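VESB protease (Vibrio cholerae, PDB 4LK4) is a secreted trypsin-like endopeptidase of the peptidase S1 family, which probably cleaves peptide bonds with a serine nucleophile and carries an additional Ig-like domain. Local coordinates at residues A[244-256]-A[266-278]. The protein carries 1 engineered substitution. Numbering follows the deposited sequence.
Sequences HTNQLSYDQVANL and QSFTYTNLDANAL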
loop_
_atom_site.group_PDB
_atom_site.type_symbol
_atom_site.label_atom_id
_atom_site.label_comp_id
_atom_site.label_asym_id
_atom_site.label_seq_id
_atom_site.Cartn_x
_atom_site.Cartn_y
_atom_site.Cartn_z
ATOM N N HIS A 244 8.041 -0.169 -5.091
ATOM C CA HIS A 244 7.681 -1.259 -4.192
ATOM C C HIS A 244 6.984 -2.439 -4.865
ATOM O O HIS A 244 6.449 -3.300 -4.185
ATOM C CB HIS A 244 6.892 -0.714 -3.018
ATOM C CG HIS A 244 7.700 0.191 -2.149
ATOM N ND1 HIS A 244 7.787 1.550 -2.371
ATOM C CD2 HIS A 244 8.498 -0.069 -1.081
ATOM C CE1 HIS A 244 8.621 2.088 -1.493
ATOM N NE2 HIS A 244 9.056 1.129 -0.692
ATOM N N THR A 245 7.028 -2.505 -6.197
ATOM C CA THR A 245 6.519 -3.663 -6.946
ATOM C C THR A 245 7.600 -4.118 -7.916
ATOM O O THR A 245 7.329 -4.523 -9.049
ATOM C CB THR A 245 5.263 -3.278 -7.737
ATOM O OG1 THR A 245 5.555 -2.159 -8.594
ATOM C CG2 THR A 245 4.087 -2.925 -6.795
ATOM N N ASN A 246 8.845 -4.055 -7.444
ATOM C CA ASN A 246 10.031 -4.157 -8.281
ATOM C C ASN A 246 10.791 -5.475 -8.059
ATOM O O ASN A 246 11.979 -5.588 -8.370
ATOM C CB ASN A 246 10.911 -2.953 -7.944
ATOM C CG ASN A 246 11.777 -2.503 -9.101
ATOM O OD1 ASN A 246 11.682 -3.013 -10.215
ATOM N ND2 ASN A 246 12.667 -1.557 -8.822
ATOM N N GLN A 247 10.118 -6.471 -7.494
ATOM C CA GLN A 247 10.706 -7.819 -7.320
ATOM C C GLN A 247 11.975 -7.865 -6.463
ATOM O O GLN A 247 12.826 -8.760 -6.602
ATOM C CB GLN A 247 10.929 -8.491 -8.673
ATOM C CG GLN A 247 9.674 -8.534 -9.536
ATOM C CD GLN A 247 9.957 -9.118 -10.902
ATOM O OE1 GLN A 247 9.684 -10.290 -11.151
ATOM N NE2 GLN A 247 10.539 -8.307 -11.791
ATOM N N LEU A 248 12.072 -6.892 -5.564
ATOM C CA LEU A 248 13.039 -6.901 -4.482
ATOM C C LEU A 248 12.197 -6.986 -3.220
ATOM O O LEU A 248 11.548 -6.017 -2.835
ATOM C CB LEU A 248 13.875 -5.614 -4.496
ATOM C CG LEU A 248 14.850 -5.393 -3.335
ATOM C CD1 LEU A 248 15.750 -6.612 -3.188
ATOM C CD2 LEU A 248 15.681 -4.121 -3.508
ATOM N N SER A 249 12.189 -8.158 -2.604
ATOM C CA SER A 249 11.404 -8.394 -1.406
ATOM C C SER A 249 12.234 -8.239 -0.138
ATOM O O SER A 249 13.276 -8.887 0.041
ATOM C CB SER A 249 10.809 -9.789 -1.427
ATOM O OG SER A 249 10.107 -10.036 -0.230
ATOM N N TYR A 250 11.738 -7.424 0.776
ATOM C CA TYR A 250 12.441 -7.197 2.012
ATOM C C TYR A 250 11.578 -6.751 3.202
ATOM O O TYR A 250 10.443 -6.291 3.048
ATOM C CB TYR A 250 13.508 -6.159 1.748
ATOM C CG TYR A 250 12.983 -4.804 1.365
ATOM C CD1 TYR A 250 12.556 -4.538 0.059
ATOM C CD2 TYR A 250 12.913 -3.783 2.296
ATOM C CE1 TYR A 250 12.075 -3.281 -0.304
ATOM C CE2 TYR A 250 12.426 -2.526 1.953
ATOM C CZ TYR A 250 12.011 -2.272 0.645
ATOM O OH TYR A 250 11.572 -1.003 0.299
ATOM N N ASP A 251 12.165 -6.879 4.390
ATOM C CA ASP A 251 11.596 -6.342 5.626
ATOM C C ASP A 251 11.725 -4.821 5.605
ATOM O O ASP A 251 12.852 -4.266 5.610
ATOM C CB ASP A 251 12.335 -6.905 6.858
ATOM C CG ASP A 251 12.366 -8.428 6.883
ATOM O OD1 ASP A 251 11.276 -9.023 6.870
ATOM O OD2 ASP A 251 13.460 -9.034 6.923
ATOM N N GLN A 252 10.587 -4.143 5.593
ATOM C CA GLN A 252 10.585 -2.695 5.513
ATOM C C GLN A 252 10.762 -2.046 6.882
ATOM O O GLN A 252 11.675 -1.266 7.077
ATOM C CB GLN A 252 9.289 -2.203 4.902
ATOM C CG GLN A 252 9.361 -0.768 4.398
ATOM C CD GLN A 252 7.973 -0.179 4.142
ATOM O OE1 GLN A 252 6.981 -0.615 4.713
ATOM N NE2 GLN A 252 7.920 0.838 3.301
ATOM N N VAL A 253 9.892 -2.377 7.827
ATOM C CA VAL A 253 9.817 -1.634 9.078
ATOM C C VAL A 253 9.911 -2.631 10.189
ATOM O O VAL A 253 9.099 -3.531 10.290
ATOM C CB VAL A 253 8.477 -0.861 9.244
ATOM C CG1 VAL A 253 8.413 -0.161 10.591
ATOM C CG2 VAL A 253 8.311 0.175 8.162
ATOM N N ALA A 254 10.886 -2.455 11.051
ATOM C CA ALA A 254 10.907 -3.184 12.294
ATOM C C ALA A 254 10.565 -2.174 13.345
ATOM O O ALA A 254 11.374 -1.324 13.665
ATOM C CB ALA A 254 12.274 -3.770 12.520
ATOM N N ASN A 255 9.336 -2.216 13.831
ATOM C CA ASN A 255 8.933 -1.331 14.914
ATOM C C ASN A 255 9.001 -2.098 16.212
ATOM O O ASN A 255 8.146 -2.926 16.462
ATOM C CB ASN A 255 7.512 -0.797 14.725
ATOM C CG ASN A 255 7.128 0.219 15.802
ATOM O OD1 ASN A 255 7.552 0.124 16.965
ATOM N ND2 ASN A 255 6.342 1.214 15.410
ATOM N N LEU A 256 9.999 -1.802 17.040
ATOM C CA LEU A 256 10.175 -2.531 18.277
ATOM C C LEU A 256 9.291 -2.006 19.378
ATOM O O LEU A 256 9.314 -2.531 20.475
ATOM C CB LEU A 256 11.625 -2.463 18.730
ATOM C CG LEU A 256 12.620 -2.839 17.638
ATOM C CD1 LEU A 256 13.950 -3.126 18.285
ATOM C CD2 LEU A 256 12.164 -4.025 16.787
ATOM N N GLN A 266 18.470 -5.805 15.466
ATOM C CA GLN A 266 17.386 -6.317 14.616
ATOM C C GLN A 266 17.889 -6.650 13.221
ATOM O O GLN A 266 18.472 -5.834 12.573
ATOM C CB GLN A 266 16.261 -5.285 14.523
ATOM C CG GLN A 266 15.094 -5.712 13.656
ATOM C CD GLN A 266 14.378 -6.907 14.240
ATOM O OE1 GLN A 266 14.046 -6.918 15.422
ATOM N NE2 GLN A 266 14.162 -7.931 13.427
ATOM N N SER A 267 17.652 -7.864 12.773
ATOM C CA SER A 267 18.004 -8.274 11.427
ATOM C C SER A 267 16.936 -7.863 10.358
ATOM O O SER A 267 15.741 -7.785 10.655
ATOM C CB SER A 267 18.203 -9.791 11.434
ATOM O OG SER A 267 18.614 -10.251 10.162
ATOM N N PHE A 268 17.391 -7.594 9.133
ATOM C CA PHE A 268 16.520 -7.257 7.997
ATOM C C PHE A 268 16.939 -8.081 6.783
ATOM O O PHE A 268 18.117 -8.131 6.465
ATOM C CB PHE A 268 16.659 -5.789 7.620
ATOM C CG PHE A 268 16.040 -4.847 8.586
ATOM C CD1 PHE A 268 16.683 -4.507 9.729
ATOM C CD2 PHE A 268 14.813 -4.283 8.329
ATOM C CE1 PHE A 268 16.129 -3.614 10.619
ATOM C CE2 PHE A 268 14.246 -3.392 9.217
ATOM C CZ PHE A 268 14.923 -3.045 10.359
ATOM N N THR A 269 15.990 -8.702 6.090
ATOM C CA THR A 269 16.344 -9.553 4.958
ATOM C C THR A 269 15.849 -9.000 3.633
ATOM O O THR A 269 14.731 -8.481 3.534
ATOM C CB THR A 269 15.861 -10.985 5.173
ATOM O OG1 THR A 269 16.463 -11.479 6.372
ATOM C CG2 THR A 269 16.257 -11.888 4.015
ATOM N N TYR A 270 16.725 -9.117 2.635
ATOM C CA TYR A 270 16.572 -8.569 1.283
ATOM C C TYR A 270 16.723 -9.735 0.310
ATOM O O TYR A 270 17.706 -10.480 0.377
ATOM C CB TYR A 270 17.636 -7.482 1.035
ATOM C CG TYR A 270 17.511 -6.381 2.059
ATOM C CD1 TYR A 270 18.168 -6.468 3.288
ATOM C CD2 TYR A 270 16.670 -5.300 1.839
ATOM C CE1 TYR A 270 18.003 -5.493 4.261
ATOM C CE2 TYR A 270 16.509 -4.317 2.799
ATOM C CZ TYR A 270 17.167 -4.425 4.015
ATOM O OH TYR A 270 16.982 -3.464 4.986
ATOM N N THR A 271 15.742 -9.906 -0.570
ATOM C CA THR A 271 15.671 -11.059 -1.457
ATOM C C THR A 271 15.345 -10.644 -2.892
ATOM O O THR A 271 14.385 -9.897 -3.129
ATOM C CB THR A 271 14.567 -12.001 -0.984
ATOM O OG1 THR A 271 14.714 -12.224 0.418
ATOM C CG2 THR A 271 14.631 -13.318 -1.723
ATOM N N ASN A 272 16.123 -11.140 -3.845
ATOM C CA ASN A 272 15.901 -10.846 -5.250
ATOM C C ASN A 272 14.927 -11.840 -5.868
ATOM O O ASN A 272 15.285 -13.005 -6.068
ATOM C CB ASN A 272 17.209 -10.916 -6.008
ATOM C CG ASN A 272 17.052 -10.661 -7.488
ATOM O OD1 ASN A 272 16.193 -9.889 -7.909
ATOM N ND2 ASN A 272 17.913 -11.288 -8.293
ATOM N N LEU A 273 13.717 -11.374 -6.182
ATOM C CA LEU A 273 12.752 -12.187 -6.885
ATOM C C LEU A 273 12.822 -12.005 -8.406
ATOM O O LEU A 273 12.050 -12.644 -9.120
ATOM C CB LEU A 273 11.334 -11.871 -6.397
ATOM C CG LEU A 273 11.084 -12.054 -4.897
ATOM C CD1 LEU A 273 9.666 -11.680 -4.524
ATOM C CD2 LEU A 273 11.373 -13.478 -4.474
ATOM N N ASP A 274 13.724 -11.145 -8.895
ATOM C CA ASP A 274 13.858 -10.892 -10.338
ATOM C C ASP A 274 14.731 -11.967 -10.997
ATOM O O ASP A 274 15.587 -12.567 -10.343
ATOM C CB ASP A 274 14.444 -9.487 -10.597
ATOM C CG ASP A 274 13.973 -8.858 -11.948
ATOM O OD1 ASP A 274 13.778 -9.585 -12.959
ATOM O OD2 ASP A 274 13.810 -7.613 -12.002
ATOM N N ALA A 275 14.514 -12.204 -12.291
ATOM C CA ALA A 275 15.249 -13.240 -13.032
ATOM C C ALA A 275 16.720 -12.847 -13.249
ATOM O O ALA A 275 17.608 -13.720 -13.321
ATOM C CB ALA A 275 14.559 -13.541 -14.362
ATOM N N ASN A 276 16.976 -11.539 -13.336
ATOM C CA ASN A 276 18.350 -11.043 -13.438
ATOM C C ASN A 276 18.998 -10.782 -12.099
ATOM O O ASN A 276 18.341 -10.387 -11.150
ATOM C CB ASN A 276 18.396 -9.769 -14.265
ATOM C CG ASN A 276 18.376 -10.054 -15.745
ATOM O OD1 ASN A 276 19.167 -10.869 -16.244
ATOM N ND2 ASN A 276 17.466 -9.401 -16.459
ATOM N N ALA A 277 20.303 -10.983 -12.044
ATOM C CA ALA A 277 21.045 -10.838 -10.803
ATOM C C ALA A 277 21.085 -9.390 -10.304
ATOM O O ALA A 277 21.077 -8.441 -11.086
ATOM C CB ALA A 277 22.463 -11.362 -10.988
ATOM N N LEU A 278 21.166 -9.253 -8.986
ATOM C CA LEU A 278 21.257 -7.965 -8.306
ATOM C C LEU A 278 22.660 -7.821 -7.735
ATOM O O LEU A 278 23.211 -8.804 -7.248
ATOM C CB LEU A 278 20.272 -7.959 -7.151
ATOM C CG LEU A 278 19.233 -6.858 -7.106
ATOM C CD1 LEU A 278 18.299 -6.977 -8.296
ATOM C CD2 LEU A 278 18.491 -6.970 -5.788
HETATM O O HOH W 1 11.363 -10.964 -13.551
#
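Strands 248-250 and 266-272 run antiparallel, their axes 4.6 Å apart at closest approach, in a beta hairpin of the Ig-like domain. Ser249 and Thr271 make its hydrogen-bonded pair, with Ser249 N to Thr271 O at 2.8 Å and Thr271 N to Ser249 O at 2.7 Å. Both side chains are small and polar: Ser249 OG bonds Glu108 of the trypsin-like part, whereas Thr271 OG1 turns to Ser310. The other face carries Tyr250 and Tyr270, whose rings lie within 18° of parallel but are slid apart and barely overlap; Tyr270 CD2 instead meets Tyr250 CB at 3.3 Å. Tyr270 packs on Phe329 and Leu331 while its OH bonds Ser344 OG. Past Tyr250 the strands separate. With CG beside its own N (chi1 -55°), Asp251 brings OD2, rather than a main-chain oxygen, to accept the hydrogen bond of Thr269 N at 2.7 Å, on the anti side of the carboxylate; Asp251 N bonds Thr269 O. Further along, Phe268 reaches across and its CZ meets Ala254 CB at 3.5 Å, a close approach that a methyl allows. At the other end, Asp274 OD2 forms a salt bridge with Lys340, and a water donates to Gln247 OE1 at 3.0 Å and Asp274 OD1 at 2.8 Å.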